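Capsid (Human calicivirus NLV/Boxer/2001/US, PDB 4RDL) forms the protruding P domain of a norovirus capsid, binding histo-blood group glycans such as Lewis y and so probably attaching the virus to host cells. Local coordinates at residues Ser25-Pro30 against Val229-Pro234; Val45-Asn50 against Trp186-Tyr191; Val215-Thr220 against Gly275-Val280. All coordinates share one frame; numbering follows the deposited sequence.

In the fold
Interactions 1 and 3 lie on the sheet containing strand 213-220, and interaction 2 packs two loops against it, while the glycan-pocket residues D114, H116, W174 and S176 belong to the other large sheet, built on strands 113-121 and 167-177. Interactions 1 and 3 share strand neighbours, 228-231 and 213-220, and their centres lie about 9 Å apart; the connection between these strands carries V224, another pocket residue. Interaction 2 sits about 13 Å between centres from interaction 1 and touches it where R28 meets F48 and where P230 packs on W186. Interactions 2 and 3 are about 16 Å apart between centres, yet Y216 of segment 215-220 bridges them, reaching P46, F48 and W186.

Interaction 1 of 3, residues Ser25-Pro30 against Val229-Pro234; sequences SNSRVP and VPCTLP
An Asx turn at N26 shapes the loop that docks on C231 and its neighbours at the end of strand 228-231. N26 OD1 accepts the backbone N of R28, while ND2 reaches across to V229 O at 3.1 Å, approaching from above that carbonyl plane; asparagine, with an acceptor and a donor on one short stem, suits both tasks. S27 N points almost straight at C231 SG, 3.5 Å away. With chi1 at 51°, S27 OG sits between its own backbone N and carbonyl carbon, from where it gives a short 2.6 Å bond to L233 O. The same hydroxyl takes a proton from water 1, which in turn accepts from T232 N at 3.0 Å. R28 bends at chi3 and sends NH1 to P230 O, 3.0 Å away in the guanidinium plane and with a nearly straight N-H (169°). Its strongest partner is D109, a salt bridge through NE. Methyl contact is modest: V29 CG2 meets V229 CG1 tip to tip at 4.1 Å. Side chains thus reach the buried carbonyls of P230 and L233 and add a donor to that of V229, which also faces S219 of strand 213-220, and the nearby D109 would be expected to balance the arginine charge.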
ATOM      1  N   SER A  25       0.126  -0.115  -7.905  1.00  9.38           N
ATOM      2  CA  SER A  25       1.303  -0.595  -7.202  1.00  9.05           C
ATOM      3  C   SER A  25       1.859  -1.901  -7.761  1.00  8.46           C
ATOM      4  O   SER A  25       1.126  -2.761  -8.246  1.00  9.52           O
ATOM      5  CB  SER A  25       0.950  -0.815  -5.722  1.00  9.86           C
ATOM      6  OG  SER A  25       2.084  -1.246  -4.968  1.00 10.51           O
ATOM      7  N   ASN A  26       3.173  -2.049  -7.677  1.00  8.46           N
ATOM      8  CA  ASN A  26       3.817  -3.344  -7.806  1.00  8.36           C
ATOM      9  C   ASN A  26       3.171  -4.286  -6.778  1.00  8.33           C
ATOM     10  O   ASN A  26       2.699  -3.840  -5.726  1.00  8.97           O
ATOM     11  CB  ASN A  26       5.319  -3.164  -7.522  1.00  8.87           C
ATOM     12  CG  ASN A  26       6.186  -4.272  -8.097  1.00  8.70           C
ATOM     13  OD1 ASN A  26       6.232  -5.389  -7.579  1.00  9.39           O
ATOM     14  ND2 ASN A  26       6.924  -3.944  -9.156  1.00  9.42           N
ATOM     15  N   SER A  27       3.149  -5.584  -7.061  1.00  8.11           N
ATOM     16  CA  SER A  27       2.613  -6.548  -6.094  1.00  8.08           C
ATOM     17  C   SER A  27       3.673  -7.213  -5.213  1.00  8.03           C
ATOM     18  O   SER A  27       3.327  -7.961  -4.288  1.00  9.73           O
ATOM     19  CB  SER A  27       1.774  -7.612  -6.805  1.00  9.21           C
ATOM     20  OG  SER A  27       2.509  -8.174  -7.882  1.00 10.44           O
ATOM     21  N   ARG A  28       4.950  -6.928  -5.472  1.00  8.18           N
ATOM     22  CA  ARG A  28       6.045  -7.506  -4.678  1.00  8.32           C
ATOM     23  C   ARG A  28       6.742  -6.500  -3.758  1.00  9.09           C
ATOM     24  O   ARG A  28       7.398  -6.892  -2.792  1.00  9.63           O
ATOM     25  CB  ARG A  28       7.076  -8.158  -5.596  1.00  9.46           C
ATOM     26  CG  ARG A  28       6.531  -9.359  -6.341  1.00  9.96           C
ATOM     27  CD  ARG A  28       7.593  -9.964  -7.240  1.00 10.75           C
ATOM     28  NE  ARG A  28       8.591 -10.713  -6.492  1.00 10.11           N
ATOM     29  CZ  ARG A  28       9.812 -10.987  -6.941  1.00 10.59           C
ATOM     30  NH1 ARG A  28      10.207 -10.520  -8.127  1.00 11.58           N
ATOM     31  NH2 ARG A  28      10.638 -11.722  -6.204  1.00 12.01           N
ATOM     32  N   VAL A  29       6.632  -5.212  -4.084  1.00  9.43           N
ATOM     33  CA  VAL A  29       7.031  -4.127  -3.185  1.00  9.44           C
ATOM     34  C   VAL A  29       5.957  -3.050  -3.286  1.00  9.24           C
ATOM     35  O   VAL A  29       5.286  -2.946  -4.315  1.00  9.80           O
ATOM     36  CB  VAL A  29       8.403  -3.515  -3.564  1.00  9.55           C
ATOM     37  CG1 VAL A  29       9.536  -4.493  -3.263  1.00 11.97           C
ATOM     38  CG2 VAL A  29       8.418  -3.100  -5.027  1.00 10.49           C
ATOM     39  N   PRO A  30       5.750  -2.271  -2.214  1.00  9.78           N
ATOM     40  CA  PRO A  30       4.748  -1.201  -2.276  1.00  9.78           C
ATOM     41  C   PRO A  30       5.334   0.042  -2.945  1.00 10.45           C
ATOM     42  O   PRO A  30       5.793   0.979  -2.282  1.00 14.55           O
ATOM     43  CB  PRO A  30       4.410  -0.964  -0.803  1.00 11.32           C
ATOM     44  CG  PRO A  30       5.692  -1.277  -0.102  1.00 11.43           C
ATOM     45  CD  PRO A  30       6.291  -2.446  -0.851  1.00 11.14           C
ATOM     46  N   VAL A 229      12.293  -3.992  -9.809  1.00 10.40           N
ATOM     47  CA  VAL A 229      11.556  -5.145  -9.298  1.00 10.47           C
ATOM     48  C   VAL A 229      10.431  -5.533 -10.249  1.00 10.02           C
ATOM     49  O   VAL A 229       9.545  -4.727 -10.527  1.00 10.09           O
ATOM     50  CB  VAL A 229      10.963  -4.864  -7.903  1.00 10.18           C
ATOM     51  CG1 VAL A 229      10.029  -6.005  -7.468  1.00 10.97           C
ATOM     52  CG2 VAL A 229      12.079  -4.647  -6.885  1.00 10.67           C
ATOM     53  N   PRO A 230      10.486  -6.765 -10.778  1.00  9.90           N
ATOM     54  CA  PRO A 230       9.454  -7.272 -11.688  1.00  9.81           C
ATOM     55  C   PRO A 230       8.358  -8.012 -10.918  1.00  9.11           C
ATOM     56  O   PRO A 230       8.657  -8.707  -9.944  1.00 10.69           O
ATOM     57  CB  PRO A 230      10.231  -8.261 -12.547  1.00 11.25           C
ATOM     58  CG  PRO A 230      11.224  -8.855 -11.567  1.00 11.93           C
ATOM     59  CD  PRO A 230      11.600  -7.721 -10.618  1.00 11.04           C
ATOM     60  N   CYS A 231       7.107  -7.855 -11.348  1.00  9.31           N
ATOM     61  CA  CYS A 231       5.996  -8.632 -10.810  1.00  9.60           C
ATOM     62  C   CYS A 231       5.063  -9.007 -11.967  1.00  9.06           C
ATOM     63  O   CYS A 231       5.150  -8.427 -13.052  1.00  9.54           O
ATOM     64  CB  CYS A 231       5.250  -7.860  -9.712  1.00 10.87           C
ATOM     65  SG  CYS A 231       4.269  -6.475 -10.300  1.00 10.06           S
ATOM     66  N   THR A 232       4.198  -9.990 -11.757  1.00  9.78           N
ATOM     67  CA  THR A 232       3.356 -10.469 -12.851  1.00 10.01           C
ATOM     68  C   THR A 232       1.943  -9.866 -12.875  1.00  9.88           C
ATOM     69  O   THR A 232       1.217 -10.026 -13.851  1.00 12.10           O
ATOM     70  CB  THR A 232       3.334 -12.015 -12.931  1.00 12.21           C
ATOM     71  OG1 THR A 232       3.253 -12.572 -11.612  1.00 14.18           O
ATOM     72  CG2 THR A 232       4.611 -12.535 -13.609  1.00 13.27           C
ATOM     73  N   LEU A 233       1.562  -9.160 -11.810  1.00 10.23           N
ATOM     74  CA  LEU A 233       0.318  -8.377 -11.816  1.00 10.75           C
ATOM     75  C   LEU A 233       0.433  -7.147 -10.922  1.00 10.21           C
ATOM     76  O   LEU A 233       1.033  -7.214  -9.850  1.00 11.75           O
ATOM     77  CB  LEU A 233      -0.862  -9.199 -11.291  1.00 12.86           C
ATOM     78  CG  LEU A 233      -1.505 -10.308 -12.114  1.00 13.99           C
ATOM     79  CD1 LEU A 233      -2.568 -11.033 -11.279  1.00 14.14           C
ATOM     80  CD2 LEU A 233      -2.097  -9.745 -13.412  1.00 13.37           C
ATOM     81  N   PRO A 234      -0.189  -6.032 -11.336  1.00 10.26           N
ATOM     82  CA  PRO A 234      -0.346  -4.901 -10.414  1.00 10.04           C
ATOM     83  C   PRO A 234      -1.190  -5.327  -9.213  1.00  9.07           C
ATOM     84  O   PRO A 234      -2.117  -6.133  -9.363  1.00  9.98           O
ATOM     85  CB  PRO A 234      -1.118  -3.870 -11.246  1.00 11.98           C
ATOM     86  CG  PRO A 234      -0.881  -4.277 -12.683  1.00 13.28           C
ATOM     87  CD  PRO A 234      -0.818  -5.775 -12.645  1.00 12.14           C
TER
HETATM   88  O   HOH W   1       3.717 -10.839  -8.902  1.00 16.64           O

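Interaction 2 of 3, residues Val45-Asn50 against Trp186-Tyr191; sequences VPQFQN and WAVPNY
W186 and F48 set the pattern where two loops meet, one following strand 35-38 and the other following strand 167-177 of the sheet that carries much of the glycan pocket; this is consistent with the return from the outer P2 part of the domain to the P1 base. The rings cross obliquely, planes at 50° and the phenyl centroid 5.3 Å from that of the five-membered indole ring, with F48 CZ over one indole face, 3.9 Å from W186 NE1. P46 comes at the indole from its edge, its CA 3.6 Å from W186 CD1, while its CB sits over one face of the F48 ring, toward the rim. Proline's compact, rigid ring suits a place between both aromatics, and Y216 meets the indole edge-to-face from strand 213-220. Further along, V188 turns CG2 against Q47 CB at 3.7 Å, one methyl of a branched valine crossing the foot of an extended glutamine. Q49 chi1 (-64°) sets CG against Y191 OH at 3.3 Å, and a bend at chi2 folds NE2 back to Q47 O at 3.0 Å, well out of the carbonyl plane; its OE1 takes the N-H of A202. No direct hydrogen bond joins 45-50 to 186-191. Instead W186 O receives two waters: water 2 also donates to V45 O, and water 3 accepts from Q47 N at 2.8 Å.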
ATOM      1  N   VAL A  45      12.211 -18.569 -15.041  1.00 34.96           N
ATOM      2  CA  VAL A  45      10.809 -18.831 -14.780  1.00 29.69           C
ATOM      3  C   VAL A  45      10.331 -18.035 -13.572  1.00 23.66           C
ATOM      4  O   VAL A  45      10.918 -18.125 -12.496  1.00 26.63           O
ATOM      5  CB  VAL A  45      10.599 -20.335 -14.511  1.00 26.63           C
ATOM      6  CG1 VAL A  45       9.138 -20.648 -14.214  1.00 30.48           C
ATOM      7  CG2 VAL A  45      11.112 -21.159 -15.693  1.00 29.34           C
ATOM      8  N   PRO A  46       9.271 -17.233 -13.744  1.00 18.42           N
ATOM      9  CA  PRO A  46       8.728 -16.559 -12.561  1.00 17.12           C
ATOM     10  C   PRO A  46       7.890 -17.511 -11.713  1.00 16.25           C
ATOM     11  O   PRO A  46       7.071 -18.271 -12.242  1.00 16.07           O
ATOM     12  CB  PRO A  46       7.842 -15.463 -13.164  1.00 16.08           C
ATOM     13  CG  PRO A  46       7.393 -16.034 -14.460  1.00 15.84           C
ATOM     14  CD  PRO A  46       8.555 -16.850 -14.976  1.00 17.15           C
ATOM     15  N   GLN A  47       8.108 -17.474 -10.404  1.00 15.15           N
ATOM     16  CA  GLN A  47       7.263 -18.200  -9.468  1.00 15.18           C
ATOM     17  C   GLN A  47       7.090 -17.323  -8.238  1.00 13.82           C
ATOM     18  O   GLN A  47       7.290 -17.756  -7.097  1.00 13.97           O
ATOM     19  CB  GLN A  47       7.844 -19.573  -9.111  1.00 16.95           C
ATOM     20  CG  GLN A  47       6.872 -20.418  -8.291  1.00 18.15           C
ATOM     21  CD  GLN A  47       7.338 -21.840  -8.057  1.00 21.07           C
ATOM     22  OE1 GLN A  47       8.436 -22.228  -8.455  1.00 22.22           O
ATOM     23  NE2 GLN A  47       6.493 -22.631  -7.402  1.00 21.20           N
ATOM     24  N   PHE A  48       6.728 -16.070  -8.487  1.00 12.43           N
ATOM     25  CA  PHE A  48       6.496 -15.120  -7.413  1.00 10.79           C
ATOM     26  C   PHE A  48       5.382 -15.650  -6.520  1.00 10.60           C
ATOM     27  O   PHE A  48       4.493 -16.371  -6.987  1.00 11.80           O
ATOM     28  CB  PHE A  48       6.128 -13.749  -7.981  1.00 11.28           C
ATOM     29  CG  PHE A  48       7.097 -13.248  -9.013  1.00 11.31           C
ATOM     30  CD1 PHE A  48       8.452 -13.511  -8.890  1.00 11.93           C
ATOM     31  CD2 PHE A  48       6.649 -12.537 -10.116  1.00 11.51           C
ATOM     32  CE1 PHE A  48       9.352 -13.063  -9.853  1.00 12.59           C
ATOM     33  CE2 PHE A  48       7.537 -12.082 -11.070  1.00 11.38           C
ATOM     34  CZ  PHE A  48       8.889 -12.357 -10.949  1.00 11.79           C
ATOM     35  N   GLN A  49       5.438 -15.316  -5.233  1.00 10.76           N
ATOM     36  CA  GLN A  49       4.407 -15.755  -4.306  1.00 10.30           C
ATOM     37  C   GLN A  49       3.444 -14.626  -3.965  1.00 10.51           C
ATOM     38  O   GLN A  49       2.332 -14.872  -3.489  1.00 11.19           O
ATOM     39  CB  GLN A  49       5.037 -16.348  -3.049  1.00 10.75           C
ATOM     40  CG  GLN A  49       5.832 -17.602  -3.353  1.00 11.78           C
ATOM     41  CD  GLN A  49       4.980 -18.647  -4.042  1.00 13.45           C
ATOM     42  OE1 GLN A  49       3.935 -19.045  -3.526  1.00 14.45           O
ATOM     43  NE2 GLN A  49       5.409 -19.086  -5.225  1.00 14.11           N
ATOM     44  N   ASN A  50       3.886 -13.393  -4.202  1.00 10.10           N
ATOM     45  CA  ASN A  50       3.017 -12.232  -4.111  1.00 10.17           C
ATOM     46  C   ASN A  50       2.532 -11.817  -5.501  1.00 10.69           C
ATOM     47  O   ASN A  50       3.147 -12.173  -6.510  1.00 11.61           O
ATOM     48  CB  ASN A  50       3.717 -11.088  -3.378  1.00 10.60           C
ATOM     49  CG  ASN A  50       3.849 -11.360  -1.890  1.00  9.28           C
ATOM     50  OD1 ASN A  50       2.933 -11.912  -1.275  1.00 11.44           O
ATOM     51  ND2 ASN A  50       4.986 -10.997  -1.311  1.00 10.43           N
ATOM     52  N   TRP A 186      14.245 -13.501  -9.212  1.00 13.15           N
ATOM     53  CA  TRP A 186      13.398 -14.628  -9.600  1.00 13.31           C
ATOM     54  C   TRP A 186      13.569 -15.844  -8.675  1.00 12.68           C
ATOM     55  O   TRP A 186      12.868 -16.845  -8.826  1.00 14.82           O
ATOM     56  CB  TRP A 186      13.692 -15.044 -11.047  1.00 15.89           C
ATOM     57  CG  TRP A 186      12.913 -14.273 -12.097  1.00 19.83           C
ATOM     58  CD1 TRP A 186      11.790 -14.687 -12.762  1.00 18.71           C
ATOM     59  CD2 TRP A 186      13.219 -12.969 -12.604  1.00 17.97           C
ATOM     60  NE1 TRP A 186      11.380 -13.719 -13.648  1.00 20.03           N
ATOM     61  CE2 TRP A 186      12.237 -12.655 -13.570  1.00 21.78           C
ATOM     62  CE3 TRP A 186      14.229 -12.037 -12.339  1.00 20.15           C
ATOM     63  CZ2 TRP A 186      12.236 -11.451 -14.269  1.00 17.99           C
ATOM     64  CZ3 TRP A 186      14.220 -10.844 -13.025  1.00 20.88           C
ATOM     65  CH2 TRP A 186      13.227 -10.560 -13.982  1.00 20.31           C
ATOM     66  N   ALA A 187      14.493 -15.763  -7.718  1.00 13.20           N
ATOM     67  CA  ALA A 187      14.665 -16.855  -6.761  1.00 12.84           C
ATOM     68  C   ALA A 187      13.427 -17.006  -5.894  1.00 13.38           C
ATOM     69  O   ALA A 187      12.848 -16.014  -5.452  1.00 14.01           O
ATOM     70  CB  ALA A 187      15.883 -16.616  -5.882  1.00 14.70           C
ATOM     71  N   VAL A 188      13.028 -18.250  -5.650  1.00 13.18           N
ATOM     72  CA  VAL A 188      11.918 -18.533  -4.751  1.00 12.92           C
ATOM     73  C   VAL A 188      12.479 -18.811  -3.362  1.00 13.15           C
ATOM     74  O   VAL A 188      13.341 -19.673  -3.202  1.00 14.71           O
ATOM     75  CB  VAL A 188      11.102 -19.753  -5.225  1.00 14.24           C
ATOM     76  CG1 VAL A 188       9.919 -19.981  -4.301  1.00 16.07           C
ATOM     77  CG2 VAL A 188      10.620 -19.555  -6.650  1.00 15.34           C
ATOM     78  N   PRO A 189      12.003 -18.070  -2.347  1.00 12.18           N
ATOM     79  CA  PRO A 189      12.508 -18.329  -0.990  1.00 11.03           C
ATOM     80  C   PRO A 189      12.261 -19.779  -0.579  1.00 12.01           C
ATOM     81  O   PRO A 189      11.223 -20.347  -0.924  1.00 13.11           O
ATOM     82  CB  PRO A 189      11.677 -17.376  -0.115  1.00 11.61           C
ATOM     83  CG  PRO A 189      11.235 -16.285  -1.065  1.00 11.65           C
ATOM     84  CD  PRO A 189      11.000 -16.992  -2.374  1.00 10.91           C
ATOM     85  N   ASN A 190      13.200 -20.364   0.162  1.00 12.40           N
ATOM     86  CA  ASN A 190      13.033 -21.714   0.691  1.00 13.25           C
ATOM     87  C   ASN A 190      12.229 -21.676   1.993  1.00 12.24           C
ATOM     88  O   ASN A 190      12.768 -21.856   3.088  1.00 13.36           O
ATOM     89  CB  ASN A 190      14.400 -22.362   0.909  1.00 15.03           C
ATOM     90  CG  ASN A 190      14.304 -23.840   1.174  1.00 21.54           C
ATOM     91  OD1 ASN A 190      13.421 -24.516   0.654  1.00 25.64           O
ATOM     92  ND2 ASN A 190      15.214 -24.356   1.992  1.00 26.89           N
ATOM     93  N   TYR A 191      10.926 -21.441   1.864  1.00 12.55           N
ATOM     94  CA  TYR A 191      10.070 -21.152   3.015  1.00 12.65           C
ATOM     95  C   TYR A 191      10.037 -22.240   4.085  1.00 12.15           C
ATOM     96  O   TYR A 191       9.899 -21.940   5.271  1.00 12.58           O
ATOM     97  CB  TYR A 191       8.636 -20.907   2.558  1.00 13.46           C
ATOM     98  CG  TYR A 191       8.434 -19.734   1.628  1.00 11.70           C
ATOM     99  CD1 TYR A 191       8.280 -18.440   2.125  1.00 12.70           C
ATOM    100  CD2 TYR A 191       8.336 -19.928   0.258  1.00 12.02           C
ATOM    101  CE1 TYR A 191       8.069 -17.368   1.273  1.00 12.40           C
ATOM    102  CE2 TYR A 191       8.127 -18.867  -0.597  1.00 11.14           C
ATOM    103  CZ  TYR A 191       7.990 -17.595  -0.089  1.00 11.20           C
ATOM    104  OH  TYR A 191       7.770 -16.560  -0.958  1.00 11.32           O
TER
HETATM  105  O   HOH W   2      12.533 -19.009 -10.448  1.00 35.10           O
HETATM  106  O   HOH W   3      10.168 -16.435  -8.770  1.00 16.47           O

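Interaction 3 of 3, residues Val215-Thr220 against Gly275-Val280; sequences VYFTST and GYMTCV
V215 and M277 are joined first through their backbones. V215 N donates to M277 O at 2.9 Å, with an N-H angle of 168°. The return link between the same two residues passes through a solvent molecule: water 4 accepts from M277 N at 2.8 Å and lies 2.7 Å from V215 O. One direct bond and one bridged by water fit the way the strands run, since strands 213-220 and 276-279 pair as neighbours in a branched or curled antiparallel sheet, but the axes of the short segments 215-220 and 276-279 stand at 110°, approaching to 6.7 Å, so within 215-220 the touching residues are V215 and F217. Apolar contacts follow. V215 lays CB against M277 CG at 3.9 Å, and its CG2 lies 3.9 Å from C279 SG; a beta-branched valine, compact and rich in methyl surface, suits a place between a thioether chain and a thiol. F269 and M36 pack on the same valine. The sulfur contact is a Met-aromatic one at the edge of the F217 ring. Flexible methionine bends at chi3 (73°) to bring CE near the ring plane, 3.6 Å from F217 CZ, while SD stands 5.2 Å from the ring centroid.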
ATOM      1  N   VAL A 215       4.663 -10.794 -19.476  1.00  9.52           N
ATOM      2  CA  VAL A 215       4.846  -9.381 -19.173  1.00  9.53           C
ATOM      3  C   VAL A 215       5.097  -9.165 -17.687  1.00  9.94           C
ATOM      4  O   VAL A 215       4.383  -9.701 -16.838  1.00 10.61           O
ATOM      5  CB  VAL A 215       3.593  -8.582 -19.594  1.00 10.72           C
ATOM      6  CG1 VAL A 215       3.709  -7.122 -19.168  1.00 12.07           C
ATOM      7  CG2 VAL A 215       3.370  -8.702 -21.120  1.00 12.43           C
ATOM      8  N   TYR A 216       6.125  -8.379 -17.391  1.00  8.99           N
ATOM      9  CA  TYR A 216       6.440  -7.967 -16.021  1.00  8.89           C
ATOM     10  C   TYR A 216       6.167  -6.489 -15.840  1.00  8.97           C
ATOM     11  O   TYR A 216       6.528  -5.665 -16.685  1.00 10.36           O
ATOM     12  CB  TYR A 216       7.902  -8.269 -15.694  1.00  9.78           C
ATOM     13  CG  TYR A 216       8.205  -9.734 -15.798  1.00 10.48           C
ATOM     14  CD1 TYR A 216       7.851 -10.601 -14.774  1.00 12.73           C
ATOM     15  CD2 TYR A 216       8.794 -10.262 -16.941  1.00 11.50           C
ATOM     16  CE1 TYR A 216       8.105 -11.944 -14.864  1.00 14.36           C
ATOM     17  CE2 TYR A 216       9.057 -11.608 -17.041  1.00 13.87           C
ATOM     18  CZ  TYR A 216       8.712 -12.444 -15.995  1.00 15.10           C
ATOM     19  OH  TYR A 216       8.968 -13.794 -16.075  1.00 19.62           O
ATOM     20  N   PHE A 217       5.494  -6.166 -14.745  1.00  9.28           N
ATOM     21  CA  PHE A 217       5.318  -4.791 -14.335  1.00  9.37           C
ATOM     22  C   PHE A 217       6.472  -4.450 -13.420  1.00  9.83           C
ATOM     23  O   PHE A 217       6.798  -5.223 -12.520  1.00 11.28           O
ATOM     24  CB  PHE A 217       3.960  -4.643 -13.654  1.00  9.49           C
ATOM     25  CG  PHE A 217       2.828  -5.030 -14.553  1.00  8.90           C
ATOM     26  CD1 PHE A 217       2.276  -4.099 -15.420  1.00 10.85           C
ATOM     27  CD2 PHE A 217       2.366  -6.336 -14.584  1.00 10.80           C
ATOM     28  CE1 PHE A 217       1.269  -4.465 -16.290  1.00 12.69           C
ATOM     29  CE2 PHE A 217       1.358  -6.710 -15.454  1.00 12.94           C
ATOM     30  CZ  PHE A 217       0.803  -5.775 -16.300  1.00 13.44           C
ATOM     31  N   THR A 218       7.097  -3.299 -13.658  1.00  9.15           N
ATOM     32  CA  THR A 218       8.330  -2.936 -12.968  1.00  9.20           C
ATOM     33  C   THR A 218       8.152  -1.751 -12.050  1.00  9.42           C
ATOM     34  O   THR A 218       7.331  -0.860 -12.296  1.00 11.00           O
ATOM     35  CB  THR A 218       9.447  -2.562 -13.972  1.00 12.83           C
ATOM     36  OG1 THR A 218       9.055  -1.402 -14.718  1.00 15.81           O
ATOM     37  CG2 THR A 218       9.728  -3.722 -14.931  1.00 16.31           C
ATOM     38  N   SER A 219       8.952  -1.746 -10.979  1.00 10.09           N
ATOM     39  CA  SER A 219       9.124  -0.568 -10.139  1.00  9.73           C
ATOM     40  C   SER A 219      10.594  -0.365  -9.842  1.00  9.12           C
ATOM     41  O   SER A 219      11.331  -1.325  -9.593  1.00 11.72           O
ATOM     42  CB  SER A 219       8.387  -0.727  -8.802  1.00 11.80           C
ATOM     43  OG  SER A 219       6.994  -0.883  -8.997  1.00 11.00           O
ATOM     44  N   THR A 220      11.012   0.894  -9.829  1.00  9.83           N
ATOM     45  CA  THR A 220      12.334   1.220  -9.322  1.00  9.83           C
ATOM     46  C   THR A 220      12.289   1.159  -7.798  1.00 10.93           C
ATOM     47  O   THR A 220      11.425   1.765  -7.163  1.00 11.30           O
ATOM     48  CB  THR A 220      12.791   2.599  -9.803  1.00 11.99           C
ATOM     49  OG1 THR A 220      12.913   2.569 -11.234  1.00 13.91           O
ATOM     50  CG2 THR A 220      14.136   2.946  -9.203  1.00 13.06           C
ATOM     51  N   GLY A 275      -3.473 -15.991 -13.955  1.00 13.00           N
ATOM     52  CA  GLY A 275      -3.238 -14.667 -13.399  1.00 11.76           C
ATOM     53  C   GLY A 275      -1.924 -14.036 -13.824  1.00 12.58           C
ATOM     54  O   GLY A 275      -1.138 -13.597 -12.988  1.00 17.01           O
ATOM     55  N   TYR A 276      -1.673 -14.003 -15.122  1.00 11.47           N
ATOM     56  CA  TYR A 276      -0.523 -13.293 -15.674  1.00 11.14           C
ATOM     57  C   TYR A 276      -0.886 -12.889 -17.092  1.00 11.48           C
ATOM     58  O   TYR A 276      -1.899 -13.348 -17.640  1.00 13.19           O
ATOM     59  CB  TYR A 276       0.734 -14.178 -15.676  1.00 12.80           C
ATOM     60  CG  TYR A 276       0.656 -15.344 -16.640  1.00 13.71           C
ATOM     61  CD1 TYR A 276       1.257 -15.277 -17.890  1.00 15.44           C
ATOM     62  CD2 TYR A 276      -0.018 -16.513 -16.302  1.00 15.65           C
ATOM     63  CE1 TYR A 276       1.181 -16.331 -18.781  1.00 16.81           C
ATOM     64  CE2 TYR A 276      -0.096 -17.577 -17.187  1.00 16.93           C
ATOM     65  CZ  TYR A 276       0.509 -17.478 -18.423  1.00 16.70           C
ATOM     66  OH  TYR A 276       0.436 -18.529 -19.314  1.00 21.38           O
ATOM     67  N   MET A 277      -0.091 -12.023 -17.701  1.00 10.87           N
ATOM     68  CA  MET A 277      -0.379 -11.665 -19.082  1.00 12.21           C
ATOM     69  C   MET A 277       0.825 -11.785 -20.000  1.00 10.62           C
ATOM     70  O   MET A 277       1.972 -11.821 -19.551  1.00 11.16           O
ATOM     71  CB  MET A 277      -1.082 -10.306 -19.215  1.00 18.28           C
ATOM     72  CG  MET A 277      -0.212  -9.103 -19.030  1.00 18.06           C
ATOM     73  SD  MET A 277      -1.104  -7.522 -19.222  1.00 12.99           S
ATOM     74  CE  MET A 277      -2.093  -7.437 -17.727  1.00 16.54           C
ATOM     75  N   THR A 278       0.545 -11.895 -21.290  1.00 11.24           N
ATOM     76  CA  THR A 278       1.587 -12.004 -22.291  1.00 10.86           C
ATOM     77  C   THR A 278       1.400 -10.958 -23.371  1.00 10.92           C
ATOM     78  O   THR A 278       0.336 -10.330 -23.477  1.00 11.45           O
ATOM     79  CB  THR A 278       1.573 -13.369 -22.975  1.00 12.62           C
ATOM     80  OG1 THR A 278       0.354 -13.499 -23.715  1.00 13.25           O
ATOM     81  CG2 THR A 278       1.686 -14.494 -21.946  1.00 13.62           C
ATOM     82  N   CYS A 279       2.446 -10.783 -24.168  1.00 11.95           N
ATOM     83  CA  CYS A 279       2.402  -9.948 -25.354  1.00 11.40           C
ATOM     84  C   CYS A 279       3.304 -10.594 -26.389  1.00 11.74           C
ATOM     85  O   CYS A 279       4.040 -11.530 -26.087  1.00 13.34           O
ATOM     86  CB  CYS A 279       2.942  -8.552 -25.043  1.00 13.49           C
ATOM     87  SG  CYS A 279       4.742  -8.517 -24.735  1.00 15.48           S
ATOM     88  N   VAL A 280       3.252 -10.091 -27.615  1.00 12.29           N
ATOM     89  CA  VAL A 280       4.322 -10.354 -28.561  1.00 14.05           C
ATOM     90  C   VAL A 280       5.124  -9.062 -28.641  1.00 14.54           C
ATOM     91  O   VAL A 280       4.639  -8.048 -29.147  1.00 17.06           O
ATOM     92  CB  VAL A 280       3.797 -10.770 -29.947  1.00 15.15           C
ATOM     93  CG1 VAL A 280       4.955 -10.878 -30.928  1.00 18.47           C
ATOM     94  CG2 VAL A 280       3.069 -12.095 -29.849  1.00 16.05           C
TER
HETATM   95  O   HOH W   4       2.046 -10.997 -16.272  1.00 12.11           O